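Local atomic coordinates of D-2-hydroxyacid dehydrogensase protein (Ketogulonicigenium vulgare, PDB entry 4LSW), a protein that probably catalyses the NAD(P)-dependent interconversion of D-2-hydroxyacids and 2-oxoacids, as other members of its dehydrogenase family do. Residues A[11-16]-A[72-77]; A[190-195]-A[217-222]; A[233-238]-A[259-264]. All coordinates share one frame; numbering follows the deposited sequence.

Overall arrangement
Along the chain the three contacts follow in series, contact 1 closing before contact 2 opens and contact 2 before contact 3. Contact 1 belongs to the mixed sheet that carries both the first and the last strands of the chain. Contacts 2 and 3 belong to the Rossmann-type domain built on the parallel sheet, where contact 2 packs two helices together and contact 3 joins loops that follow strands 228-231 and 254-257. Centre to centre, contact 1 lies about 36 Å from contact 2 and about 21 Å from contact 3, while contacts 2 and 3 are about 19 Å apart; none touch. This two-domain layout suits an enzyme that probably holds its substrate between a cofactor domain and a second lobe.

Contact 1 of 3, residues A[11-16]-A[72-77]; sequences PYPAWD and SVYGVG
Tyr12 and Tyr74 meet ring against ring: chi1 sets CG of Tyr12 anti to its carbonyl carbon (-66°) and CG of Tyr74 anti to its backbone N (-177°), and the two side chains slide past each other in opposite directions. The nearest approach is Tyr12 CE1 to Tyr74 CB, 3.5 Å. Tyr12 CE1 and CD1 also lie beside CG and CD2 of Tyr74, with CD1 3.9 Å from CD2. The ring planes are inclined by 32° and the centroids are 5.2 Å apart, an oblique packing of two phenols. Tyr12 OH lies near Tyr74 CB and hydrogen-bonds the carbonyl oxygen of Thr51, on strand 48-52 next to strand 70-74.

The other end of Tyr74 is polar. Asp16 OD2 comes to the ring edge, near its plane, 3.7 Å from CE2, with the carboxylate turned well away from the ring plane. A water sits in the plane of the Tyr74 ring and joins three side chains: it accepts from Tyr74 OH at 2.5 Å and from Trp15 NE1 at 3.0 Å, and donates to Asp16 OD2 at 2.6 Å. The other carboxylate oxygen, OD1, makes a salt bridge with Arg298, so both oxygens of Asp16 are engaged.

Helix 287-306 also packs here, Leu297 against Tyr12 and Met293 against Tyr74. The contact thus ties the start of helix 14-23, with Pro13 at its N-cap, to the end of strand 70-74. Both lie where parallel strands of an alpha/beta sheet give way to loops, as in the substrate-binding domain of D-2-hydroxyacid dehydrogenases, where the loop after the equivalent strand often helps to hold the substrate.

Contact 2 of 3, residues A[190-195]-A[217-222]; sequences DAVTLA and RDVIEA
Val219 lies among Ala191, Val192 and Ala195, and its two methyls divide the work. From CB the side chain forks. CG1, anti to the backbone N (chi1 173°), reaches toward the neighbouring helix backbone, 3.9 Å from Ala191 O, and rests against the methyl of Ala195. CG2, on the other branch, touches Ala191 CB at 3.6 Å and Val192 CG2 at 3.7 Å. Val192 adds a second fork: its CG2 also lies near the CB of Asp218, while CG1 faces Ala222 CB at 4.1 Å.

One turn further on the side chains shrink to methyls. CB of Ala222 sits 3.5 Å from Val192 O, CB of Ala195 approaches Val219 O just as closely, and the two alanine methyls are 4.0 Å apart. Such small groups let helices 191-195 and 217-222 come close, their short axes 7.9 Å apart at closest approach; they run nearly parallel, at 13°. Carbonyl oxygens also come near one another: Ala195 O and Ala222 O, both acceptors, are 3.3 Å apart.

Several polar groups are paired beside the seam. Asp190 caps its helix, OD1 taking the hydroxyl of Thr193 through its syn lone pair and OD2 receiving the Thr193 N-H from above the carboxylate plane. Arg217 pairs with Glu221 in a salt bridge, and Glu221 has a second partner in Arg251. Leu194 packs on strands 170-174 and 186-188 of the parallel sheet, and Ile220 packs on helix 240-249.

Across the seam no hydrogen bond or salt bridge forms. Methyl groups pack on methyl groups and carbonyls, so the two segments meet by van der Waals contact alone, which gives close packing without directional bonds; the polar bonds described lie within a segment or run to Arg251.

Contact 3 of 3, residues A[233-238]-A[259-264]; sequences SRASNI and VFEGEP
Ala235 and Val259 form the tight side, where one loop presses onto the backbone of the other. The Ala235 methyl points toward it, with CB 3.5 Å from both Phe260 C and Glu261 N. Val259 CG2, anti to its backbone N, lies beside Ala235 N at 3.8 Å and is 4.0 Å from Ala235 CB.

The other side is polar and solvent-facing, carried by the exposed Glu261 and Ser236 and a water. In Glu261 chi2 (-72°) bends the chain and puts CD 3.9 Å from Ala235 CB, with CG as near. Its OE2 ends 3.3 Å from Ser236 CA, close to Ser236 N but at too poor an angle for a bond. The water is placed to donate to OE2 at 2.6 Å and to Ile238 O at 2.7 Å, though with more acceptors near than protons these bonds may not all be made at once.

Glu263 turns back within its own loop, OE1 accepting from Phe260 N, while OE2 bonds to His281, recalling the glutamate-histidine pair of D-2-hydroxyacid dehydrogenases. The contact sits beyond the ends of parallel strands 228-231 and 254-257, with Val259 touching Asn231 and helix 240-249 starting just after Ile238; Glu240 of that helix bonds to Glu261 N.

Contact 1 of 3, residues A[11-16]-A[72-77]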
loop_
_atom_site.group_PDB
_atom_site.type_symbol
_atom_site.label_atom_id
_atom_site.label_comp_id
_atom_site.label_asym_id
_atom_site.label_seq_id
_atom_site.Cartn_x
_atom_site.Cartn_y
_atom_site.Cartn_z
ATOM N N PRO A 11 -8.254 11.188 12.394
ATOM C CA PRO A 11 -9.461 10.381 12.628
ATOM C C PRO A 11 -9.304 8.897 12.292
ATOM O O PRO A 11 -8.499 8.531 11.429
ATOM C CB PRO A 11 -10.500 11.019 11.684
ATOM C CG PRO A 11 -9.683 11.735 10.642
ATOM C CD PRO A 11 -8.464 12.222 11.364
ATOM N N TYR A 12 -10.073 8.055 12.980
ATOM C CA TYR A 12 -10.194 6.637 12.665
ATOM C C TYR A 12 -11.670 6.322 12.463
ATOM O O TYR A 12 -12.527 7.085 12.902
ATOM C CB TYR A 12 -9.705 5.771 13.820
ATOM C CG TYR A 12 -8.237 5.845 14.147
ATOM C CD1 TYR A 12 -7.260 5.686 13.170
ATOM C CD2 TYR A 12 -7.831 6.064 15.452
ATOM C CE1 TYR A 12 -5.913 5.758 13.498
ATOM C CE2 TYR A 12 -6.509 6.128 15.786
ATOM C CZ TYR A 12 -5.552 5.977 14.815
ATOM O OH TYR A 12 -4.230 6.042 15.193
ATOM N N PRO A 13 -11.977 5.181 11.825
ATOM C CA PRO A 13 -13.384 4.774 11.708
ATOM C C PRO A 13 -14.020 4.618 13.079
ATOM O O PRO A 13 -13.307 4.340 14.040
ATOM C CB PRO A 13 -13.294 3.398 11.043
ATOM C CG PRO A 13 -12.036 3.454 10.259
ATOM C CD PRO A 13 -11.082 4.270 11.086
ATOM N N ALA A 14 -15.338 4.786 13.156
ATOM C CA ALA A 14 -16.064 4.678 14.417
ATOM C C ALA A 14 -15.830 3.362 15.160
ATOM O O ALA A 14 -15.837 3.332 16.394
ATOM C CB ALA A 14 -17.551 4.906 14.182
ATOM N N TRP A 15 -15.624 2.269 14.425
ATOM C CA TRP A 15 -15.446 0.970 15.069
ATOM C C TRP A 15 -14.115 0.853 15.833
ATOM O O TRP A 15 -13.929 -0.057 16.651
ATOM C CB TRP A 15 -15.667 -0.197 14.085
ATOM C CG TRP A 15 -14.843 -0.182 12.833
ATOM C CD1 TRP A 15 -13.483 -0.108 12.744
ATOM C CD2 TRP A 15 -15.326 -0.306 11.489
ATOM N NE1 TRP A 15 -13.094 -0.149 11.427
ATOM C CE2 TRP A 15 -14.207 -0.274 10.637
ATOM C CE3 TRP A 15 -16.601 -0.433 10.923
ATOM C CZ2 TRP A 15 -14.321 -0.364 9.245
ATOM C CZ3 TRP A 15 -16.713 -0.517 9.542
ATOM C CH2 TRP A 15 -15.580 -0.484 8.719
ATOM N N ASP A 16 -13.203 1.791 15.570
ATOM C CA ASP A 16 -11.990 1.926 16.370
ATOM C C ASP A 16 -12.119 3.056 17.382
ATOM O O ASP A 16 -11.659 2.938 18.519
ATOM C CB ASP A 16 -10.783 2.199 15.467
ATOM C CG ASP A 16 -10.476 1.045 14.549
ATOM O OD1 ASP A 16 -10.527 -0.105 15.026
ATOM O OD2 ASP A 16 -10.177 1.308 13.367
ATOM N N SER A 72 1.876 4.308 18.359
ATOM C CA SER A 72 1.235 3.220 17.643
ATOM C C SER A 72 0.655 3.748 16.339
ATOM O O SER A 72 -0.127 4.706 16.329
ATOM C CB SER A 72 0.169 2.543 18.512
ATOM O OG SER A 72 0.782 1.736 19.498
ATOM N N VAL A 73 1.077 3.125 15.241
ATOM C CA VAL A 73 0.694 3.559 13.906
ATOM C C VAL A 73 -0.384 2.655 13.315
ATOM O O VAL A 73 -0.275 1.422 13.363
ATOM C CB VAL A 73 1.918 3.553 12.962
ATOM C CG1 VAL A 73 1.523 4.030 11.585
ATOM C CG2 VAL A 73 3.046 4.427 13.533
ATOM N N TYR A 74 -1.425 3.282 12.772
ATOM C CA TYR A 74 -2.450 2.596 11.988
ATOM C C TYR A 74 -1.932 2.506 10.553
ATOM O O TYR A 74 -1.800 3.524 9.875
ATOM C CB TYR A 74 -3.745 3.408 12.051
ATOM C CG TYR A 74 -4.958 2.822 11.358
ATOM C CD1 TYR A 74 -5.135 2.953 9.982
ATOM C CD2 TYR A 74 -5.958 2.196 12.087
ATOM C CE1 TYR A 74 -6.259 2.443 9.352
ATOM C CE2 TYR A 74 -7.083 1.690 11.466
ATOM C CZ TYR A 74 -7.227 1.812 10.107
ATOM O OH TYR A 74 -8.365 1.304 9.508
ATOM N N GLY A 75 -1.615 1.291 10.111
ATOM C CA GLY A 75 -1.046 1.085 8.786
ATOM C C GLY A 75 0.316 0.413 8.829
ATOM O O GLY A 75 0.902 0.238 9.906
ATOM N N VAL A 76 0.828 0.029 7.657
ATOM C CA VAL A 76 2.123 -0.647 7.556
ATOM C C VAL A 76 3.314 0.309 7.652
ATOM O O VAL A 76 4.249 0.088 8.430
ATOM C CB VAL A 76 2.259 -1.423 6.229
ATOM C CG1 VAL A 76 3.602 -2.115 6.159
ATOM C CG2 VAL A 76 1.141 -2.441 6.084
ATOM N N GLY A 77 3.290 1.354 6.836
ATOM C CA GLY A 77 4.396 2.289 6.777
ATOM C C GLY A 77 4.404 3.196 7.986
ATOM O O GLY A 77 3.360 3.462 8.581
HETATM O O HOH W 1 -10.215 0.377 10.993
#

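Contact 2 of 3, residues A[190-195]-A[217-222]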
loop_
_atom_site.group_PDB
_atom_site.type_symbol
_atom_site.label_atom_id
_atom_site.label_comp_id
_atom_site.label_asym_id
_atom_site.label_seq_id
_atom_site.Cartn_x
_atom_site.Cartn_y
_atom_site.Cartn_z
ATOM N N ASP A 190 17.394 -8.419 -12.175
ATOM C CA ASP A 190 17.059 -7.019 -12.390
ATOM C C ASP A 190 15.702 -6.876 -13.044
ATOM O O ASP A 190 15.208 -7.820 -13.673
ATOM C CB ASP A 190 18.116 -6.340 -13.262
ATOM C CG ASP A 190 18.021 -6.755 -14.704
ATOM O OD1 ASP A 190 18.091 -7.966 -14.970
ATOM O OD2 ASP A 190 17.833 -5.871 -15.561
ATOM N N ALA A 191 15.118 -5.692 -12.903
ATOM C CA ALA A 191 13.769 -5.432 -13.391
ATOM C C ALA A 191 13.660 -5.400 -14.914
ATOM O O ALA A 191 12.628 -5.777 -15.463
ATOM C CB ALA A 191 13.223 -4.152 -12.792
ATOM N N VAL A 192 14.709 -4.959 -15.606
ATOM C CA VAL A 192 14.664 -4.919 -17.064
ATOM C C VAL A 192 14.530 -6.314 -17.656
ATOM O O VAL A 192 13.656 -6.552 -18.500
ATOM C CB VAL A 192 15.893 -4.201 -17.666
ATOM C CG1 VAL A 192 15.914 -4.367 -19.183
ATOM C CG2 VAL A 192 15.862 -2.745 -17.293
ATOM N N THR A 193 15.368 -7.237 -17.187
ATOM C CA THR A 193 15.319 -8.620 -17.650
ATOM C C THR A 193 13.992 -9.265 -17.277
ATOM O O THR A 193 13.397 -9.993 -18.077
ATOM C CB THR A 193 16.459 -9.441 -17.052
ATOM O OG1 THR A 193 17.708 -8.787 -17.326
ATOM C CG2 THR A 193 16.476 -10.846 -17.638
ATOM N N LEU A 194 13.522 -8.994 -16.065
ATOM C CA LEU A 194 12.238 -9.526 -15.620
ATOM C C LEU A 194 11.142 -9.107 -16.594
ATOM O O LEU A 194 10.361 -9.932 -17.084
ATOM C CB LEU A 194 11.914 -9.011 -14.213
ATOM C CG LEU A 194 10.585 -9.480 -13.607
ATOM C CD1 LEU A 194 10.637 -10.969 -13.369
ATOM C CD2 LEU A 194 10.325 -8.734 -12.317
ATOM N N ALA A 195 11.106 -7.815 -16.893
ATOM C CA ALA A 195 10.059 -7.266 -17.740
ATOM C C ALA A 195 10.112 -7.788 -19.170
ATOM O O ALA A 195 9.072 -8.006 -19.811
ATOM C CB ALA A 195 10.164 -5.752 -17.734
ATOM N N ARG A 217 12.091 4.144 -17.696
ATOM C CA ARG A 217 11.910 3.948 -19.137
ATOM C C ARG A 217 12.399 2.579 -19.627
ATOM O O ARG A 217 11.712 1.931 -20.412
ATOM C CB ARG A 217 12.605 5.057 -19.948
ATOM C CG ARG A 217 12.562 4.829 -21.458
ATOM C CD ARG A 217 13.219 5.977 -22.244
ATOM N NE ARG A 217 12.262 7.003 -22.639
ATOM C CZ ARG A 217 11.889 7.233 -23.895
ATOM N NH1 ARG A 217 12.398 6.521 -24.894
ATOM N NH2 ARG A 217 11.016 8.192 -24.160
ATOM N N ASP A 218 13.573 2.134 -19.176
ATOM C CA ASP A 218 14.102 0.870 -19.672
ATOM C C ASP A 218 13.236 -0.330 -19.275
ATOM O O ASP A 218 13.001 -1.224 -20.091
ATOM C CB ASP A 218 15.566 0.666 -19.242
ATOM C CG ASP A 218 16.524 1.600 -19.957
ATOM O OD1 ASP A 218 16.188 2.071 -21.057
ATOM O OD2 ASP A 218 17.615 1.846 -19.405
ATOM N N VAL A 219 12.764 -0.341 -18.030
ATOM C CA VAL A 219 11.903 -1.438 -17.575
ATOM C C VAL A 219 10.588 -1.402 -18.339
ATOM O O VAL A 219 10.105 -2.429 -18.817
ATOM C CB VAL A 219 11.628 -1.349 -16.074
ATOM C CG1 VAL A 219 10.596 -2.404 -15.651
ATOM C CG2 VAL A 219 12.926 -1.539 -15.314
ATOM N N ILE A 220 10.022 -0.208 -18.461
ATOM C CA ILE A 220 8.748 -0.024 -19.144
ATOM C C ILE A 220 8.843 -0.450 -20.608
ATOM O O ILE A 220 7.955 -1.112 -21.144
ATOM C CB ILE A 220 8.261 1.430 -19.001
ATOM C CG1 ILE A 220 7.934 1.715 -17.530
ATOM C CG2 ILE A 220 7.056 1.668 -19.897
ATOM C CD1 ILE A 220 7.788 3.192 -17.204
ATOM N N GLU A 221 9.944 -0.087 -21.260
ATOM C CA GLU A 221 10.127 -0.435 -22.666
ATOM C C GLU A 221 10.314 -1.935 -22.853
ATOM O O GLU A 221 9.835 -2.516 -23.823
ATOM C CB GLU A 221 11.304 0.343 -23.270
ATOM C CG GLU A 221 10.960 1.803 -23.468
ATOM C CD GLU A 221 11.934 2.538 -24.351
ATOM O OE1 GLU A 221 13.063 2.042 -24.586
ATOM O OE2 GLU A 221 11.554 3.631 -24.806
ATOM N N ALA A 222 11.011 -2.552 -21.914
ATOM C CA ALA A 222 11.192 -3.996 -21.941
ATOM C C ALA A 222 9.872 -4.744 -21.717
ATOM O O ALA A 222 9.669 -5.826 -22.274
ATOM C CB ALA A 222 12.259 -4.427 -20.929
#

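Contact 3 of 3, residues A[233-238]-A[259-264]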
loop_
_atom_site.group_PDB
_atom_site.type_symbol
_atom_site.label_atom_id
_atom_site.label_comp_id
_atom_site.label_asym_id
_atom_site.label_seq_id
_atom_site.Cartn_x
_atom_site.Cartn_y
_atom_site.Cartn_z
ATOM N N SER A 233 1.754 -0.967 -5.179
ATOM C CA SER A 233 2.718 -0.548 -4.155
ATOM C C SER A 233 3.101 0.907 -4.401
ATOM O O SER A 233 2.555 1.519 -5.289
ATOM C CB SER A 233 3.964 -1.433 -4.203
ATOM O OG SER A 233 4.641 -1.278 -5.440
ATOM N N ARG A 234 4.053 1.451 -3.653
ATOM C CA ARG A 234 4.238 2.910 -3.637
ATOM C C ARG A 234 4.471 3.574 -5.001
ATOM O O ARG A 234 5.056 2.979 -5.913
ATOM C CB ARG A 234 5.344 3.297 -2.660
ATOM C CG ARG A 234 6.688 2.689 -2.987
ATOM C CD ARG A 234 7.711 3.031 -1.917
ATOM N NE ARG A 234 7.342 2.495 -0.609
ATOM C CZ ARG A 234 8.124 2.539 0.467
ATOM N NH1 ARG A 234 9.326 3.091 0.391
ATOM N NH2 ARG A 234 7.712 2.022 1.619
ATOM N N ALA A 235 4.013 4.815 -5.127
ATOM C CA ALA A 235 4.117 5.546 -6.383
ATOM C C ALA A 235 5.563 5.878 -6.740
ATOM O O ALA A 235 5.909 5.922 -7.920
ATOM C CB ALA A 235 3.278 6.819 -6.331
ATOM N N SER A 236 6.397 6.099 -5.725
ATOM C CA SER A 236 7.773 6.574 -5.934
ATOM C C SER A 236 8.657 5.611 -6.728
ATOM O O SER A 236 9.702 5.999 -7.257
ATOM C CB SER A 236 8.445 6.907 -4.597
ATOM O OG SER A 236 8.509 5.775 -3.746
ATOM N N ASN A 237 8.240 4.355 -6.817
ATOM C CA ASN A 237 9.047 3.364 -7.513
ATOM C C ASN A 237 8.778 3.268 -9.005
ATOM O O ASN A 237 9.410 2.471 -9.705
ATOM C CB ASN A 237 8.906 2.003 -6.851
ATOM C CG ASN A 237 9.778 1.873 -5.625
ATOM O OD1 ASN A 237 10.845 2.490 -5.542
ATOM N ND2 ASN A 237 9.335 1.079 -4.667
ATOM N N ILE A 238 7.857 4.094 -9.494
ATOM C CA ILE A 238 7.619 4.203 -10.931
ATOM C C ILE A 238 7.831 5.637 -11.419
ATOM O O ILE A 238 7.355 6.596 -10.806
ATOM C CB ILE A 238 6.218 3.709 -11.308
ATOM C CG1 ILE A 238 6.057 2.247 -10.879
ATOM C CG2 ILE A 238 5.973 3.847 -12.806
ATOM C CD1 ILE A 238 4.711 1.658 -11.211
ATOM N N VAL A 259 -2.193 3.275 -7.229
ATOM C CA VAL A 259 -1.486 4.291 -6.465
ATOM C C VAL A 259 -0.865 5.296 -7.427
ATOM O O VAL A 259 -0.473 4.939 -8.544
ATOM C CB VAL A 259 -0.396 3.657 -5.624
ATOM C CG1 VAL A 259 0.576 3.013 -6.529
ATOM C CG2 VAL A 259 0.286 4.681 -4.714
ATOM N N PHE A 260 -0.812 6.557 -7.003
ATOM C CA PHE A 260 -0.357 7.638 -7.877
ATOM C C PHE A 260 0.390 8.697 -7.078
ATOM O O PHE A 260 0.080 8.934 -5.914
ATOM C CB PHE A 260 -1.545 8.333 -8.547
ATOM C CG PHE A 260 -2.506 7.411 -9.248
ATOM C CD1 PHE A 260 -3.502 6.751 -8.536
ATOM C CD2 PHE A 260 -2.452 7.248 -10.622
ATOM C CE1 PHE A 260 -4.396 5.915 -9.189
ATOM C CE2 PHE A 260 -3.345 6.422 -11.284
ATOM C CZ PHE A 260 -4.327 5.751 -10.556
ATOM N N GLU A 261 1.366 9.347 -7.709
ATOM C CA GLU A 261 2.015 10.499 -7.091
ATOM C C GLU A 261 0.973 11.586 -6.859
ATOM O O GLU A 261 0.175 11.889 -7.749
ATOM C CB GLU A 261 3.141 11.036 -7.984
ATOM C CG GLU A 261 4.385 10.159 -8.045
ATOM C CD GLU A 261 5.215 10.168 -6.771
ATOM O OE1 GLU A 261 4.916 10.945 -5.836
ATOM O OE2 GLU A 261 6.183 9.385 -6.702
ATOM N N GLY A 262 0.961 12.142 -5.651
ATOM C CA GLY A 262 0.046 13.223 -5.327
ATOM C C GLY A 262 -1.429 12.856 -5.214
ATOM O O GLY A 262 -2.289 13.739 -5.208
ATOM N N GLU A 263 -1.722 11.561 -5.125
ATOM C CA GLU A 263 -3.094 11.094 -4.946
ATOM C C GLU A 263 -3.733 11.755 -3.729
ATOM O O GLU A 263 -3.049 12.052 -2.748
ATOM C CB GLU A 263 -3.125 9.567 -4.794
ATOM C CG GLU A 263 -2.409 9.064 -3.559
ATOM C CD GLU A 263 -2.390 7.555 -3.461
ATOM O OE1 GLU A 263 -2.470 6.892 -4.515
ATOM O OE2 GLU A 263 -2.290 7.045 -2.329
ATOM N N PRO A 264 -5.054 11.979 -3.781
ATOM C CA PRO A 264 -6.024 11.606 -4.820
ATOM C C PRO A 264 -5.997 12.526 -6.041
ATOM O O PRO A 264 -6.742 12.294 -6.996
ATOM C CB PRO A 264 -7.365 11.761 -4.093
ATOM C CG PRO A 264 -7.107 12.901 -3.160
ATOM C CD PRO A 264 -5.704 12.684 -2.661
HETATM O O HOH W 2 7.222 8.550 -8.976
#